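Side-chain contacts in Sys-1 protein (Caenorhabditis elegans, PDB 3C2G), which acts as a beta-catenin-like transcription coregulator in Wnt asymmetry signalling, binding the TCF factor pop-1 directly to activate or repress target genes: residues A[241-244]-A[245-248]; A[424-427]-A[428-432]. One frame throughout, in Å; residues are numbered along the deposited sequence.

Contact 1: residues A[241-244]-A[245-248]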
loop_
_atom_site.group_PDB
_atom_site.type_symbol
_atom_site.label_atom_id
_atom_site.label_comp_id
_atom_site.label_asym_id
_atom_site.label_seq_id
_atom_site.Cartn_x
_atom_site.Cartn_y
_atom_site.Cartn_z
ATOM N N GLY A 241 -13.736 -18.380 -17.368
ATOM C CA GLY A 241 -13.593 -19.755 -17.827
ATOM C C GLY A 241 -12.317 -20.062 -18.618
ATOM O O GLY A 241 -12.024 -21.230 -18.877
ATOM N N GLN A 242 -11.559 -19.029 -18.997
ATOM C CA GLN A 242 -10.386 -19.201 -19.861
ATOM C C GLN A 242 -9.230 -19.922 -19.180
ATOM O O GLN A 242 -8.817 -19.563 -18.075
ATOM C CB GLN A 242 -9.890 -17.854 -20.382
ATOM C CG GLN A 242 -10.909 -17.084 -21.201
ATOM C CD GLN A 242 -10.584 -17.085 -22.670
ATOM O OE1 GLN A 242 -10.447 -18.141 -23.291
ATOM N NE2 GLN A 242 -10.450 -15.888 -23.241
ATOM N N ASN A 243 -8.699 -20.930 -19.864
ATOM C CA ASN A 243 -7.528 -21.647 -19.388
ATOM C C ASN A 243 -6.289 -20.756 -19.466
ATOM O O ASN A 243 -5.940 -20.271 -20.536
ATOM C CB ASN A 243 -7.342 -22.957 -20.176
ATOM C CG ASN A 243 -5.930 -23.530 -20.063
ATOM O OD1 ASN A 243 -5.332 -23.580 -18.985
ATOM N ND2 ASN A 243 -5.400 -23.980 -21.190
ATOM N N PRO A 244 -5.623 -20.539 -18.322
ATOM C CA PRO A 244 -4.440 -19.674 -18.271
ATOM C C PRO A 244 -3.209 -20.226 -19.001
ATOM O O PRO A 244 -2.198 -19.523 -19.109
ATOM C CB PRO A 244 -4.151 -19.578 -16.767
ATOM C CG PRO A 244 -4.685 -20.849 -16.208
ATOM C CD PRO A 244 -5.947 -21.096 -16.993
ATOM N N GLU A 245 -3.267 -21.475 -19.466
ATOM C CA GLU A 245 -2.117 -22.046 -20.187
ATOM C C GLU A 245 -1.987 -21.457 -21.597
ATOM O O GLU A 245 -0.901 -21.407 -22.146
ATOM C CB GLU A 245 -2.155 -23.582 -20.221
ATOM C CG GLU A 245 -1.985 -24.272 -18.855
ATOM C CD GLU A 245 -0.827 -23.721 -18.025
ATOM O OE1 GLU A 245 0.321 -23.686 -18.520
ATOM O OE2 GLU A 245 -1.073 -23.327 -16.865
ATOM N N THR A 246 -3.102 -20.979 -22.142
ATOM C CA THR A 246 -3.151 -20.331 -23.443
ATOM C C THR A 246 -2.539 -18.928 -23.437
ATOM O O THR A 246 -2.330 -18.333 -24.496
ATOM C CB THR A 246 -4.596 -20.173 -23.915
ATOM O OG1 THR A 246 -5.260 -19.255 -23.046
ATOM C CG2 THR A 246 -5.340 -21.499 -23.904
ATOM N N LEU A 247 -2.249 -18.402 -22.250
ATOM C CA LEU A 247 -1.791 -17.018 -22.098
ATOM C C LEU A 247 -0.736 -16.558 -23.119
ATOM O O LEU A 247 -0.923 -15.519 -23.756
ATOM C CB LEU A 247 -1.327 -16.741 -20.660
ATOM C CG LEU A 247 -0.968 -15.298 -20.294
ATOM C CD1 LEU A 247 -2.134 -14.346 -20.565
ATOM C CD2 LEU A 247 -0.534 -15.218 -18.842
ATOM N N PRO A 248 0.361 -17.328 -23.291
ATOM C CA PRO A 248 1.400 -16.898 -24.240
ATOM C C PRO A 248 0.886 -16.683 -25.663
ATOM O O PRO A 248 1.512 -15.969 -26.434
ATOM C CB PRO A 248 2.402 -18.060 -24.217
ATOM C CG PRO A 248 2.194 -18.711 -22.899
ATOM C CD PRO A 248 0.724 -18.605 -22.642
#
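Asn-243 carries its amide slantwise across the base of the Glu-245 side chain, with OD1 and ND2 both 3.4 Å from Glu-245 CB, and ND2 also meets the methyl CG2 of Thr-246 at 3.7 Å. With CG swung opposite the backbone nitrogen (chi1 161°), the amide reaches forward, and OD1 accepts the Glu-245 N-H over 3.0 Å. That N-H points fairly straight at the oxygen (162°) but stands well above the plane of the amide. Asn-243 O takes two donors from Thr-246: OG1 at 2.8 Å, nearly in line with the C=O bond (177°), and a weak bond from N at 3.3 Å. Threonine suits this place because its hydroxyl, set between N and the carbonyl carbon, faces back toward that oxygen; OG1 also pairs with Asn-250. Pro-244, which has no N-H to give and whose ring restricts phi, suits the bend, while its ring rests on Tyr-295 and Pro-296. Pro-244 O receives a weak bond from Leu-247 N, and the Leu-247 side chain packs on helix 251-270. Asparagine, proline and the N-H two residues on make an Asx-Pro turn, here opening consecutive 3-10-like turns between two helices of the armadillo domain.

Contact 2: residues A[424-427]-A[428-432]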
loop_
_atom_site.group_PDB
_atom_site.type_symbol
_atom_site.label_atom_id
_atom_site.label_comp_id
_atom_site.label_asym_id
_atom_site.label_seq_id
_atom_site.Cartn_x
_atom_site.Cartn_y
_atom_site.Cartn_z
ATOM N N GLY A 424 -14.768 -21.953 23.561
ATOM C CA GLY A 424 -15.122 -23.322 23.236
ATOM C C GLY A 424 -13.887 -24.176 22.989
ATOM O O GLY A 424 -12.776 -23.648 22.862
ATOM N N PRO A 425 -14.070 -25.507 22.927
ATOM C CA PRO A 425 -12.958 -26.433 22.676
ATOM C C PRO A 425 -12.232 -26.171 21.356
ATOM O O PRO A 425 -11.024 -26.409 21.269
ATOM C CB PRO A 425 -13.637 -27.818 22.667
ATOM C CG PRO A 425 -15.085 -27.540 22.444
ATOM C CD PRO A 425 -15.343 -26.225 23.120
ATOM N N ASN A 426 -12.967 -25.695 20.350
ATOM C CA ASN A 426 -12.385 -25.297 19.061
ATOM C C ASN A 426 -11.343 -24.175 19.210
ATOM O O ASN A 426 -10.174 -24.346 18.843
ATOM C CB ASN A 426 -13.480 -24.876 18.082
ATOM C CG ASN A 426 -12.982 -24.800 16.641
ATOM O OD1 ASN A 426 -11.887 -25.279 16.315
ATOM N ND2 ASN A 426 -13.802 -24.213 15.765
ATOM N N GLU A 427 -11.779 -23.041 19.761
ATOM C CA GLU A 427 -10.894 -21.932 20.108
ATOM C C GLU A 427 -9.720 -22.388 20.987
ATOM O O GLU A 427 -8.584 -21.980 20.755
ATOM C CB GLU A 427 -11.661 -20.826 20.846
ATOM C CG GLU A 427 -12.855 -20.234 20.113
ATOM C CD GLU A 427 -14.155 -20.967 20.385
ATOM O OE1 GLU A 427 -14.963 -20.454 21.192
ATOM O OE2 GLU A 427 -14.370 -22.051 19.798
ATOM N N LYS A 428 -10.002 -23.231 21.984
ATOM C CA LYS A 428 -8.996 -23.627 22.972
ATOM C C LYS A 428 -7.828 -24.362 22.342
ATOM O O LYS A 428 -6.681 -24.031 22.630
ATOM C CB LYS A 428 -9.595 -24.458 24.119
ATOM C CG LYS A 428 -10.316 -23.669 25.213
ATOM C CD LYS A 428 -11.131 -24.634 26.079
ATOM C CE LYS A 428 -11.432 -24.090 27.483
ATOM N NZ LYS A 428 -12.745 -23.360 27.581
ATOM N N GLN A 429 -8.098 -25.340 21.476
ATOM C CA GLN A 429 -6.994 -26.102 20.880
ATOM C C GLN A 429 -6.151 -25.247 19.923
ATOM O O GLN A 429 -4.941 -25.431 19.822
ATOM C CB GLN A 429 -7.443 -27.437 20.238
ATOM C CG GLN A 429 -8.430 -27.348 19.072
ATOM C CD GLN A 429 -8.387 -28.584 18.148
ATOM O OE1 GLN A 429 -8.441 -29.740 18.601
ATOM N NE2 GLN A 429 -8.302 -28.334 16.842
ATOM N N GLN A 430 -6.791 -24.304 19.248
ATOM C CA GLN A 430 -6.079 -23.392 18.357
ATOM C C GLN A 430 -5.142 -22.478 19.161
ATOM O O GLN A 430 -3.943 -22.417 18.902
ATOM C CB GLN A 430 -7.065 -22.583 17.493
ATOM C CG GLN A 430 -7.841 -23.396 16.425
ATOM C CD GLN A 430 -8.817 -22.529 15.622
ATOM O OE1 GLN A 430 -8.410 -21.673 14.828
ATOM N NE2 GLN A 430 -10.114 -22.740 15.838
ATOM N N VAL A 431 -5.678 -21.807 20.173
ATOM C CA VAL A 431 -4.867 -20.917 20.990
ATOM C C VAL A 431 -3.723 -21.646 21.709
ATOM O O VAL A 431 -2.629 -21.094 21.853
ATOM C CB VAL A 431 -5.734 -20.136 21.980
ATOM C CG1 VAL A 431 -4.880 -19.333 22.952
ATOM C CG2 VAL A 431 -6.692 -19.216 21.221
ATOM N N CYS A 432 -3.960 -22.882 22.141
ATOM C CA CYS A 432 -2.971 -23.613 22.946
ATOM C C CYS A 432 -1.782 -24.094 22.134
ATOM O O CYS A 432 -0.721 -24.381 22.678
ATOM C CB CYS A 432 -3.621 -24.794 23.669
ATOM S SG CYS A 432 -4.641 -24.292 25.070
#
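Asn-426 and Gln-430, one helical turn apart, cross at a slant, NE2 of Gln-430 toward OD1 of Asn-426, with the amide planes 42° apart. Gln-430 NE2 makes weak bonds to Asn-426 OD1 (3.1 Å) and to Asn-426 O (3.4 Å). Its firmer hold lies further out: OE1 accepts the N-H of Phe-370, and NE2 weakly reaches Ile-364 O, so a buried glutamine is satisfied at both ends. A leucine here would probably leave the Phe-370 N-H without this acceptor and take from Asn-426 OD1 its weak partner. Lys-428 runs its methylenes past the Gly-424 carbonyl, CG lying 3.4 Å from Gly-424 O, and its NZ curls back to Ala-423 O. Behind these contacts stand the backbone bonds of the first turn, such as Lys-428 N to Gly-424 O at 2.9 Å. At the helix start, Glu-427, at N3, bends at chi2 (89°), bringing OE1 back to Gly-424 N at 2.8 Å; this N-H comes from above the carboxylate plane. Glycine suits the N-cap because a CB there would be crowded by Glu-427 OE2, and proline suits the first turn, where an N-H is not needed. The bond from Gly-424 N to the N3 glutamate is one half of a capping box, glycine having no side chain to return the other, and it begins helix 425-432 of the armadillo domain.

Contact 1 and contact 2 lie in series along the chain, their centres about 42 Å apart and their nearest atoms about 31 Å apart, so neither touches the other. Contact 1 is a surface arrangement in the loop between helices 224-239 and 251-270; contact 2 is partly buried and occupies a single helix, 425-432. In both, a proline stands where the chain turns into helical geometry, and a side-chain oxygen takes up a backbone N-H. The oxygen is an asparagine amide reaching forward in 241-248 but a glutamate carboxylate reaching back in 424-432. In contact 1 no touching residue is buried; in contact 2 Val-431 and Gln-430 are, the glutamine bonding to helix 368-377 and weakly to helix 357-365.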